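PDB 4OPC: digeranylgeranylglycerophospholipid reductase from Sulfolobus acidocaldarius, which uses bound FAD to hydrogenate the double bonds of the geranylgeranyl chains of archaeal phospholipids, giving saturated phytanyl membrane lipids. Local coordinates for residues K125-D130 with G135-N140; R162-K167 with N282-I287; Y277-N282 with G291-P296. One frame throughout, in Å; residues are numbered along the deposited sequence. Where two conformers were deposited one is given.

Contact 1 of 3, residues K125-D130 with G135-N140; sequences KPIFED and GAVLFN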
# COMPACT_ATOMS: atom_id res chain seq x y z
N LYS A 125 9.26 -6.48 21.88
CA LYS A 125 10.62 -6.14 21.49
C LYS A 125 11.29 -7.29 20.76
O LYS A 125 10.95 -8.46 20.97
CB LYS A 125 11.45 -5.70 22.69
CG LYS A 125 11.81 -6.80 23.64
CD LYS A 125 12.68 -6.27 24.77
CE LYS A 125 12.82 -7.29 25.88
NZ LYS A 125 13.74 -6.83 26.97
N PRO A 126 12.22 -6.96 19.87
CA PRO A 126 12.98 -8.00 19.17
C PRO A 126 13.94 -8.74 20.08
O PRO A 126 14.45 -8.19 21.06
CB PRO A 126 13.80 -7.21 18.14
CG PRO A 126 13.07 -5.91 17.99
CD PRO A 126 12.51 -5.61 19.34
N ILE A 127 14.16 -10.00 19.76
CA ILE A 127 15.34 -10.70 20.24
C ILE A 127 16.37 -10.48 19.14
O ILE A 127 16.14 -10.87 17.99
CB ILE A 127 15.10 -12.20 20.44
CG1 ILE A 127 13.95 -12.43 21.42
CG2 ILE A 127 16.38 -12.89 20.93
CD1 ILE A 127 13.49 -13.86 21.47
N PHE A 128 17.47 -9.82 19.47
CA PHE A 128 18.48 -9.49 18.48
C PHE A 128 19.84 -9.85 19.04
O PHE A 128 20.26 -9.32 20.06
CB PHE A 128 18.44 -8.00 18.13
CG PHE A 128 19.35 -7.62 17.01
CD1 PHE A 128 19.00 -7.90 15.69
CD2 PHE A 128 20.55 -6.98 17.26
CE1 PHE A 128 19.85 -7.56 14.65
CE2 PHE A 128 21.39 -6.63 16.21
CZ PHE A 128 21.03 -6.92 14.91
N GLU A 129 20.52 -10.78 18.38
CA GLU A 129 21.78 -11.28 18.92
C GLU A 129 22.71 -11.65 17.77
O GLU A 129 22.28 -12.20 16.76
CB GLU A 129 21.52 -12.45 19.88
CG GLU A 129 22.06 -13.80 19.48
CD GLU A 129 21.44 -14.92 20.30
OE1 GLU A 129 20.46 -14.65 21.04
OE2 GLU A 129 21.92 -16.07 20.21
N ASP A 130 23.99 -11.31 17.94
CA ASP A 130 25.01 -11.59 16.92
C ASP A 130 24.58 -11.14 15.52
O ASP A 130 24.82 -11.83 14.53
CB ASP A 130 25.37 -13.07 16.93
CG ASP A 130 25.97 -13.52 18.25
OD1 ASP A 130 26.62 -12.68 18.91
OD2 ASP A 130 25.80 -14.69 18.62
N GLY A 135 13.82 -13.67 17.00
CA GLY A 135 12.48 -13.85 17.54
C GLY A 135 11.99 -12.59 18.23
O GLY A 135 12.39 -11.48 17.88
N ALA A 136 11.11 -12.76 19.22
CA ALA A 136 10.47 -11.61 19.86
C ALA A 136 10.03 -11.95 21.27
O ALA A 136 9.74 -13.10 21.58
CB ALA A 136 9.28 -11.17 19.07
N VAL A 137 9.99 -10.93 22.12
CA VAL A 137 9.29 -11.05 23.39
C VAL A 137 7.86 -10.58 23.16
O VAL A 137 7.64 -9.49 22.60
CB VAL A 137 9.95 -10.22 24.49
CG1 VAL A 137 9.20 -10.39 25.79
CG2 VAL A 137 11.40 -10.66 24.67
N LEU A 138 6.91 -11.43 23.54
CA LEU A 138 5.49 -11.19 23.29
C LEU A 138 4.76 -10.99 24.59
O LEU A 138 5.07 -11.64 25.59
CB LEU A 138 4.87 -12.40 22.60
CG LEU A 138 5.54 -12.94 21.34
CD1 LEU A 138 4.76 -14.16 20.88
CD2 LEU A 138 5.59 -11.89 20.25
N PHE A 139 3.76 -10.12 24.57
CA PHE A 139 2.83 -10.03 25.68
C PHE A 139 1.44 -10.43 25.21
O PHE A 139 0.82 -9.73 24.40
CB PHE A 139 2.82 -8.63 26.30
CG PHE A 139 1.99 -8.55 27.54
CD1 PHE A 139 1.99 -9.59 28.45
CD2 PHE A 139 1.19 -7.45 27.79
CE1 PHE A 139 1.22 -9.53 29.59
CE2 PHE A 139 0.42 -7.39 28.92
CZ PHE A 139 0.44 -8.43 29.82
N ASN A 140 0.99 -11.58 25.69
CA ASN A 140 -0.31 -12.13 25.35
C ASN A 140 -1.31 -11.66 26.39
O ASN A 140 -1.27 -12.09 27.54
CB ASN A 140 -0.22 -13.66 25.34
CG ASN A 140 -1.50 -14.35 24.92
OD1 ASN A 140 -2.60 -13.84 25.12
ND2 ASN A 140 -1.37 -15.52 24.32

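Contact 2 of 3, residues R162-K167 with N282-I287; sequences RSFRSK and NGIIVI. With FDA (dihydroflavine-adenine dinucleotide), chain B.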
# COMPACT_ATOMS: atom_id res chain seq x y z
N ARG A 162 5.04 0.09 12.15
CA ARG A 162 6.44 -0.36 12.07
C ARG A 162 6.98 -0.63 13.46
O ARG A 162 8.11 -0.29 13.79
CB ARG A 162 7.31 0.66 11.34
CG ARG A 162 6.87 0.86 9.91
CD ARG A 162 7.42 2.14 9.36
NE ARG A 162 6.60 3.28 9.74
CZ ARG A 162 7.05 4.52 9.92
NH1 ARG A 162 8.35 4.79 9.81
NH2 ARG A 162 6.20 5.48 10.23
N SER A 163 6.15 -1.25 14.29
CA SER A 163 6.37 -1.24 15.73
C SER A 163 7.39 -2.25 16.24
O SER A 163 7.74 -2.25 17.42
CB SER A 163 5.04 -1.47 16.44
OG SER A 163 4.53 -2.76 16.10
N PHE A 164 7.86 -3.13 15.36
CA PHE A 164 8.90 -4.08 15.72
C PHE A 164 10.24 -3.67 15.12
O PHE A 164 11.23 -3.50 15.84
CB PHE A 164 8.48 -5.48 15.27
CG PHE A 164 9.43 -6.57 15.65
CD1 PHE A 164 9.34 -7.18 16.90
CD2 PHE A 164 10.38 -7.04 14.76
CE1 PHE A 164 10.19 -8.22 17.24
CE2 PHE A 164 11.23 -8.08 15.11
CZ PHE A 164 11.13 -8.66 16.35
N ARG A 165 10.27 -3.46 13.80
CA ARG A 165 11.54 -3.11 13.15
C ARG A 165 12.10 -1.78 13.62
O ARG A 165 13.32 -1.58 13.59
CB ARG A 165 11.42 -3.16 11.62
CG ARG A 165 10.54 -2.08 10.99
CD ARG A 165 10.45 -2.33 9.49
NE ARG A 165 9.81 -1.25 8.74
CZ ARG A 165 10.43 -0.15 8.33
NH1 ARG A 165 11.72 0.04 8.60
NH2 ARG A 165 9.76 0.77 7.65
N SER A 166 11.24 -0.87 14.08
CA SER A 166 11.72 0.42 14.57
C SER A 166 12.50 0.29 15.87
O SER A 166 13.13 1.24 16.32
CB SER A 166 10.57 1.41 14.77
OG SER A 166 9.68 0.94 15.76
N LYS A 167 12.45 -0.90 16.48
CA LYS A 167 13.14 -1.14 17.75
C LYS A 167 14.47 -1.84 17.56
O LYS A 167 15.16 -2.15 18.54
CB LYS A 167 12.23 -1.93 18.70
CG LYS A 167 11.00 -1.13 19.10
CD LYS A 167 10.12 -1.85 20.11
CE LYS A 167 8.89 -1.03 20.41
NZ LYS A 167 8.08 -1.63 21.52
N ASN A 282 19.09 -9.95 8.23
CA ASN A 282 19.37 -11.19 8.94
C ASN A 282 18.22 -11.58 9.86
O ASN A 282 17.96 -10.88 10.85
CB ASN A 282 20.64 -11.07 9.79
CG ASN A 282 21.87 -10.66 9.00
OD1 ASN A 282 22.03 -10.99 7.83
ND2 ASN A 282 22.76 -9.95 9.67
N GLY A 283 17.55 -12.68 9.55
CA GLY A 283 16.47 -13.18 10.37
C GLY A 283 15.13 -12.46 10.26
O GLY A 283 14.24 -12.70 11.09
N ILE A 284 14.98 -11.57 9.27
CA ILE A 284 13.75 -10.77 9.20
C ILE A 284 13.39 -10.36 7.78
O ILE A 284 14.26 -10.03 6.96
CB ILE A 284 13.87 -9.51 10.10
CG1 ILE A 284 12.57 -8.70 10.07
CG2 ILE A 284 15.10 -8.67 9.71
CD1 ILE A 284 12.50 -7.62 11.15
N ILE A 285 12.09 -10.41 7.50
CA ILE A 285 11.52 -9.85 6.27
C ILE A 285 10.41 -8.89 6.67
O ILE A 285 9.68 -9.16 7.64
CB ILE A 285 10.98 -10.96 5.35
CG1 ILE A 285 12.14 -11.69 4.67
CG2 ILE A 285 9.98 -10.40 4.32
CD1 ILE A 285 11.70 -12.93 3.90
N VAL A 286 10.30 -7.77 5.96
CA VAL A 286 9.28 -6.76 6.22
C VAL A 286 8.31 -6.70 5.04
O VAL A 286 8.74 -6.70 3.88
CB VAL A 286 9.95 -5.39 6.41
CG1 VAL A 286 8.90 -4.32 6.72
CG2 VAL A 286 10.98 -5.46 7.52
N ILE A 287 7.02 -6.66 5.34
CA ILE A 287 5.99 -6.68 4.30
C ILE A 287 4.87 -5.66 4.57
O ILE A 287 4.79 -5.08 5.67
CB ILE A 287 5.39 -8.09 4.10
CG1 ILE A 287 4.69 -8.57 5.37
CG2 ILE A 287 6.46 -9.09 3.67
CD1 ILE A 287 3.94 -9.88 5.19
PA FDA B . -2.46 -3.29 8.61
O1A FDA B . -2.27 -1.99 9.28
O2A FDA B . -3.81 -3.55 7.95
O5B FDA B . -2.21 -4.46 9.65
C5B FDA B . -1.14 -4.36 10.61
C4B FDA B . -1.50 -5.25 11.77
O4B FDA B . -0.37 -5.34 12.67
C3B FDA B . -2.69 -4.77 12.61
O3B FDA B . -3.73 -5.74 12.63
C2B FDA B . -2.06 -4.47 13.99
O2B FDA B . -2.95 -4.75 15.06
C1B FDA B . -0.86 -5.39 13.99
N9A FDA B . 0.27 -5.01 14.84
C8A FDA B . 1.00 -3.85 14.78
N7A FDA B . 2.01 -3.81 15.62
C5A FDA B . 1.94 -5.04 16.27
C6A FDA B . 2.77 -5.64 17.24
N6A FDA B . 3.89 -5.09 17.71
N1A FDA B . 2.45 -6.89 17.63
C2A FDA B . 1.35 -7.47 17.14
N3A FDA B . 0.52 -7.01 16.19
C4A FDA B . 0.90 -5.80 15.78
N1 FDA B . -5.71 -0.00 -0.08
C2 FDA B . -6.41 -0.66 -1.05
O2 FDA B . -5.94 -1.63 -1.64
N3 FDA B . -7.68 -0.20 -1.32
C4 FDA B . -8.29 0.92 -0.80
O4 FDA B . -9.47 1.13 -1.04
C4X FDA B . -7.49 1.60 0.15
N5 FDA B . -8.00 2.70 0.76
C5X FDA B . -7.41 3.19 1.92
C6 FDA B . -8.07 4.13 2.70
C7 FDA B . -7.54 4.56 3.91
C7M FDA B . -8.36 5.48 4.78
C8 FDA B . -6.30 4.08 4.33
C8M FDA B . -5.73 4.48 5.67
C9 FDA B . -5.62 3.15 3.53
C9A FDA B . -6.17 2.68 2.35
N10 FDA B . -5.54 1.71 1.54
C10 FDA B . -6.25 1.10 0.53
C1' FDA B . -4.25 1.09 1.94
C2' FDA B . -4.49 -0.26 2.64
O2' FDA B . -5.54 -0.16 3.60
C3' FDA B . -3.22 -0.72 3.35
O3' FDA B . -2.12 -0.58 2.46
C4' FDA B . -3.22 -2.19 3.82
O4' FDA B . -4.42 -2.51 4.52
C5' FDA B . -2.01 -2.49 4.68
O5' FDA B . -2.10 -3.84 5.18
P FDA B . -1.04 -4.34 6.25
O1P FDA B . -1.38 -5.75 6.55
O2P FDA B . 0.39 -4.03 5.82
O3P FDA B . -1.27 -3.42 7.53

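Contact 3 of 3, residues Y277-N282 with G291-P296; sequences YTMAWN and GFTVNP. With PGT ((1S)-2-{[{[(2R)-2,3-dihydroxypropyl]oxy}(hydroxy)phosphoryl]oxy}-1-[(palmitoyloxy)methyl]ethyl stearate), chain C.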
# COMPACT_ATOMS: atom_id res chain seq x y z
N TYR A 277 14.12 0.12 0.96
CA TYR A 277 15.24 -0.18 0.06
C TYR A 277 15.65 -1.65 0.13
O TYR A 277 15.94 -2.26 -0.90
CB TYR A 277 16.42 0.73 0.34
CG TYR A 277 16.25 2.11 -0.25
CD1 TYR A 277 15.93 2.28 -1.59
CD2 TYR A 277 16.41 3.25 0.54
CE1 TYR A 277 15.79 3.55 -2.13
CE2 TYR A 277 16.26 4.52 -0.01
CZ TYR A 277 15.95 4.65 -1.33
OH TYR A 277 15.80 5.90 -1.89
N THR A 278 15.67 -2.21 1.34
CA THR A 278 15.65 -3.66 1.48
C THR A 278 14.51 -4.08 2.40
O THR A 278 14.30 -3.48 3.47
CB THR A 278 16.98 -4.27 1.96
OG1 THR A 278 16.80 -5.69 2.10
CG2 THR A 278 17.41 -3.70 3.31
N MET A 279 13.80 -5.11 1.99
CA MET A 279 12.72 -5.70 2.77
C MET A 279 13.21 -6.96 3.47
O MET A 279 12.42 -7.68 4.08
CB MET A 279 11.51 -6.00 1.87
CG MET A 279 10.94 -4.72 1.25
SD MET A 279 9.80 -5.04 -0.13
CE MET A 279 8.30 -5.39 0.75
N ALA A 280 14.52 -7.22 3.40
CA ALA A 280 15.12 -8.40 4.03
C ALA A 280 16.39 -8.03 4.78
O ALA A 280 17.19 -7.23 4.29
CB ALA A 280 15.44 -9.46 2.98
N TRP A 281 16.59 -8.64 5.94
CA TRP A 281 17.86 -8.56 6.63
C TRP A 281 18.06 -9.87 7.39
O TRP A 281 17.29 -10.82 7.20
CB TRP A 281 17.88 -7.34 7.55
CG TRP A 281 19.24 -6.92 7.96
CD1 TRP A 281 19.77 -7.00 9.22
CD2 TRP A 281 20.25 -6.38 7.12
NE1 TRP A 281 21.06 -6.53 9.21
CE2 TRP A 281 21.39 -6.15 7.93
CE3 TRP A 281 20.32 -6.08 5.76
CZ2 TRP A 281 22.57 -5.62 7.43
CZ3 TRP A 281 21.51 -5.55 5.26
CH2 TRP A 281 22.61 -5.33 6.09
N ASN A 282 19.09 -9.95 8.23
CA ASN A 282 19.37 -11.19 8.94
C ASN A 282 18.22 -11.58 9.86
O ASN A 282 17.96 -10.88 10.85
CB ASN A 282 20.64 -11.07 9.79
CG ASN A 282 21.87 -10.66 9.00
OD1 ASN A 282 22.03 -10.99 7.83
ND2 ASN A 282 22.76 -9.95 9.67
N GLY A 291 6.64 -2.15 5.16
CA GLY A 291 7.67 -2.13 4.13
C GLY A 291 7.37 -1.15 3.01
O GLY A 291 8.03 -1.20 1.96
N PHE A 292 6.38 -0.30 3.20
CA PHE A 292 5.98 0.73 2.22
C PHE A 292 5.56 0.13 0.88
O PHE A 292 6.01 0.59 -0.17
CB PHE A 292 7.08 1.79 2.00
CG PHE A 292 7.68 2.34 3.28
CD1 PHE A 292 6.89 2.57 4.41
CD2 PHE A 292 9.04 2.62 3.34
CE1 PHE A 292 7.45 3.09 5.55
CE2 PHE A 292 9.60 3.12 4.50
CZ PHE A 292 8.81 3.35 5.60
N THR A 293 4.68 -0.87 0.89
CA THR A 293 4.27 -1.54 -0.35
C THR A 293 3.14 -0.85 -1.17
O THR A 293 2.75 -1.32 -2.23
CB THR A 293 3.94 -3.01 -0.09
OG1 THR A 293 3.00 -3.12 0.99
CG2 THR A 293 5.21 -3.77 0.29
N VAL A 294 2.67 0.29 -0.71
CA VAL A 294 1.49 0.91 -1.29
C VAL A 294 1.81 1.60 -2.63
O VAL A 294 2.87 2.21 -2.79
CB VAL A 294 0.96 1.95 -0.31
CG1 VAL A 294 -0.25 2.68 -0.88
CG2 VAL A 294 0.60 1.26 1.01
N ASN A 295 0.89 1.48 -3.59
CA ASN A 295 1.00 2.21 -4.86
C ASN A 295 1.05 3.73 -4.62
O ASN A 295 0.12 4.30 -4.04
CB ASN A 295 -0.20 1.87 -5.74
CG ASN A 295 -0.07 2.42 -7.13
OD1 ASN A 295 -0.08 3.64 -7.34
ND2 ASN A 295 0.06 1.53 -8.10
N PRO A 296 2.14 4.40 -5.03
CA PRO A 296 2.27 5.82 -4.68
C PRO A 296 1.29 6.76 -5.39
O PRO A 296 1.07 7.87 -4.91
CB PRO A 296 3.71 6.17 -5.10
CG PRO A 296 4.43 4.85 -5.04
CD PRO A 296 3.42 3.82 -5.48
C48 PGT C . -1.68 11.49 -5.16
C47 PGT C . -0.81 10.57 -4.33
C46 PGT C . -1.55 10.19 -3.06
C45 PGT C . -2.89 9.59 -3.42
C44 PGT C . -3.36 8.66 -2.32
C43 PGT C . -4.49 9.31 -1.54
C42 PGT C . -4.82 8.43 -0.35
C41 PGT C . -5.42 7.15 -0.88
C40 PGT C . -6.34 6.55 0.15
C39 PGT C . -7.40 5.77 -0.61
C38 PGT C . -6.73 4.74 -1.49
C37 PGT C . -7.78 4.10 -2.36
C36 PGT C . -7.12 3.00 -3.16
C35 PGT C . -8.02 2.54 -4.28
C34 PGT C . -7.34 1.40 -5.01
C33 PGT C . -8.01 1.11 -6.34
C32 PGT C . -8.02 -0.38 -6.62
C31 PGT C . -6.69 -0.87 -7.18
O31 PGT C . -6.15 -1.81 -6.62
O2 PGT C . -6.08 -0.28 -8.31
C2 PGT C . -6.22 -0.95 -9.55
C1 PGT C . -5.25 -2.09 -9.73
O3P PGT C . -4.57 -2.54 -8.57
P PGT C . -2.99 -2.40 -8.54
O1P PGT C . -2.70 -1.04 -9.13
O2P PGT C . -2.45 -2.48 -7.12
O4P PGT C . -2.25 -3.51 -9.40
C4 PGT C . -2.91 -4.31 -10.36
C5 PGT C . -1.94 -5.18 -11.12
O5 PGT C . -2.29 -6.54 -10.95
C6 PGT C . -0.54 -4.94 -10.61
O6 PGT C . -0.08 -6.04 -9.86
C3 PGT C . -5.93 -0.03 -10.72
O3 PGT C . -6.85 1.03 -10.86
C11 PGT C . -6.25 2.20 -11.35
O11 PGT C . -5.48 2.14 -12.29
C12 PGT C . -6.56 3.54 -10.72
C13 PGT C . -6.22 4.67 -11.66
C14 PGT C . -6.52 5.99 -10.98
C15 PGT C . -5.25 6.57 -10.38
C16 PGT C . -5.53 7.95 -9.82
C17 PGT C . -4.49 8.91 -10.36
C18 PGT C . -4.90 10.35 -10.09
C19 PGT C . -4.02 11.29 -10.90
C20 PGT C . -4.36 11.21 -12.37
C21 PGT C . -4.76 12.58 -12.88
C22 PGT C . -4.35 12.75 -14.33
C23 PGT C . -4.19 14.23 -14.61
C24 PGT C . -3.52 14.43 -15.95
C25 PGT C . -2.31 15.33 -15.79
C26 PGT C . -1.09 14.65 -16.37

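Contact 1 of 3, residues K125-D130 with G135-N140
The antiparallel hairpin of strands 121-129 and 132-140 is paired here along its backbone and on the face that carries Lys-125, Ile-127 and Val-137. Lys-125 and Val-137 form a hydrogen-bonded pair: Val-137 N gives a 2.9 Å bond to Lys-125 O, at a C=O...N angle of 165°, while the return bond from Lys-125 N to Val-137 O is weak at 3.5 Å. Their side chains run side by side; the extended lysine chain lays CG and CE along Val-137, with Lys-125 CE 3.9 Å from Val-137 CG2. Two residues on, Ile-127 N reaches Gly-135 O at 3.0 Å from above the carbonyl plane. With CG1 set beside its own backbone N (chi1 -58°), Ile-127 folds CD1 over the opposite backbone, 3.5 Å from Ala-136 N. A CB on Gly-135 would come tight against that methyl. Cutting Ile-127 back to an alanine is likely to uncover the peptide between Gly-135 and Ala-136 and remove the contact with Thr-148 and Tyr-150. Strand 121-129 is outermost in a four-stranded sheet, with 132-140 flanked on its other edge by strand 145-150, while the side chains of Pro-126 and Ala-136 diverge, yet both touch Phe-164 of the 162-167 loop.

Contact 2 of 3, residues R162-K167 with N282-I287
Phe-164 and Arg-165 reach from the loop after strand 153-156 to Ile-284 and Val-286, alternate residues on one face of strand 284-286 in the mostly parallel Rossmann-type sheet of the FAD-binding fold. The Phe-164 and Ile-284 side chains run antiparallel alongside one another: the phenyl group, swung out with CG anti to the backbone N (chi1 -176°), offers its edge, and Ile-284 CD1 lies near the ring plane, 4.2 Å from Phe-164 CE2. Arg-165 instead lies roughly perpendicular to Val-286. Its chain is extended from CG to NE, and CD rests against both valine methyls, with Arg-165 CD 3.7 Å from Val-286 CG2. The contact is therefore made mainly by the aliphatic part of the arginine, with NE also near CG1. Its buried guanidinium is held by carbonyl oxygens, NH2 by Ser-290 and NH1 by Ile-174 and Glu-176. Glu-156 takes the backbone N-H groups of both Phe-164 and Arg-165, which fixes the loop to the end of strand 153-156. Ser-166, next along the chain, brings N and OG to Arg-162 O from opposite faces of its carbonyl plane, and on the cofactor side Ser-163 OG donates a 2.8 Å hydrogen bond to N7A of the adenine.

Contact 3 of 3, residues Y277-N282 with G291-P296
Met-279 and Thr-293 meet methyl to methyl, Met-279 CE lying 3.5 Å from Thr-293 CG2 where the two side chains cross obliquely. The methionine starts out with CG beside its backbone N and bends at the sulfur (chi3 82°), which brings CE up to Thr-293. The same methyl lies 4.4 Å from Gly-291 O. Thr-293 presents its methyl rather than its hydroxyl, so the meeting is wholly apolar and buried. Helix 332-357 closes over the pair through Tyr-337, which touches both side chains, and through Met-333 on Met-279. The same helix supplies Asn-334, whose OD1 accepts from Met-279 N and whose ND2 bonds Thr-278 OG1. Thr-278 OG1 in turn donates a 2.7 Å bond to Ala-280 O, in the carbonyl plane and on a lone pair, just where strand 280-281 begins. On the other segment, Thr-293 O is held by Ser-304 OG of helix 302-322 and Phe-292 O by Gln-345. Beyond Thr-293 the chain enters both ligand sites: Val-294 touches the flavin cofactor, and Pro-296 O lies 3.3 Å from C47 of the lipid. The contact thus backs the loop between the last Rossmann-type strand and helix 302-322, where cofactor and lipid pockets adjoin.

In the fold
Contact 1 lies farthest out, with Lys-125 exposed, whereas the touching residues of contacts 2 and 3 are all buried. Their chemistry follows: contact 1 is mainly backbone pairing within one hairpin, while contacts 2 and 3 join loop and strand segments through apolar side-chain atoms. Phe-164 bridges the first two, its CE1 3.4 Å from Pro-126 CA, so the loop 162-167 packs between the hairpin and strand 284-286. Contacts 2 and 3 share Asn-282 and neighbouring strands of the six-stranded sheet, linked by a probable hydrogen bond of 2.8 Å from Val-286 N to Met-279 O. Along the cofactor, contact 2 reaches the adenine and contact 3 lies toward the flavin and lipid.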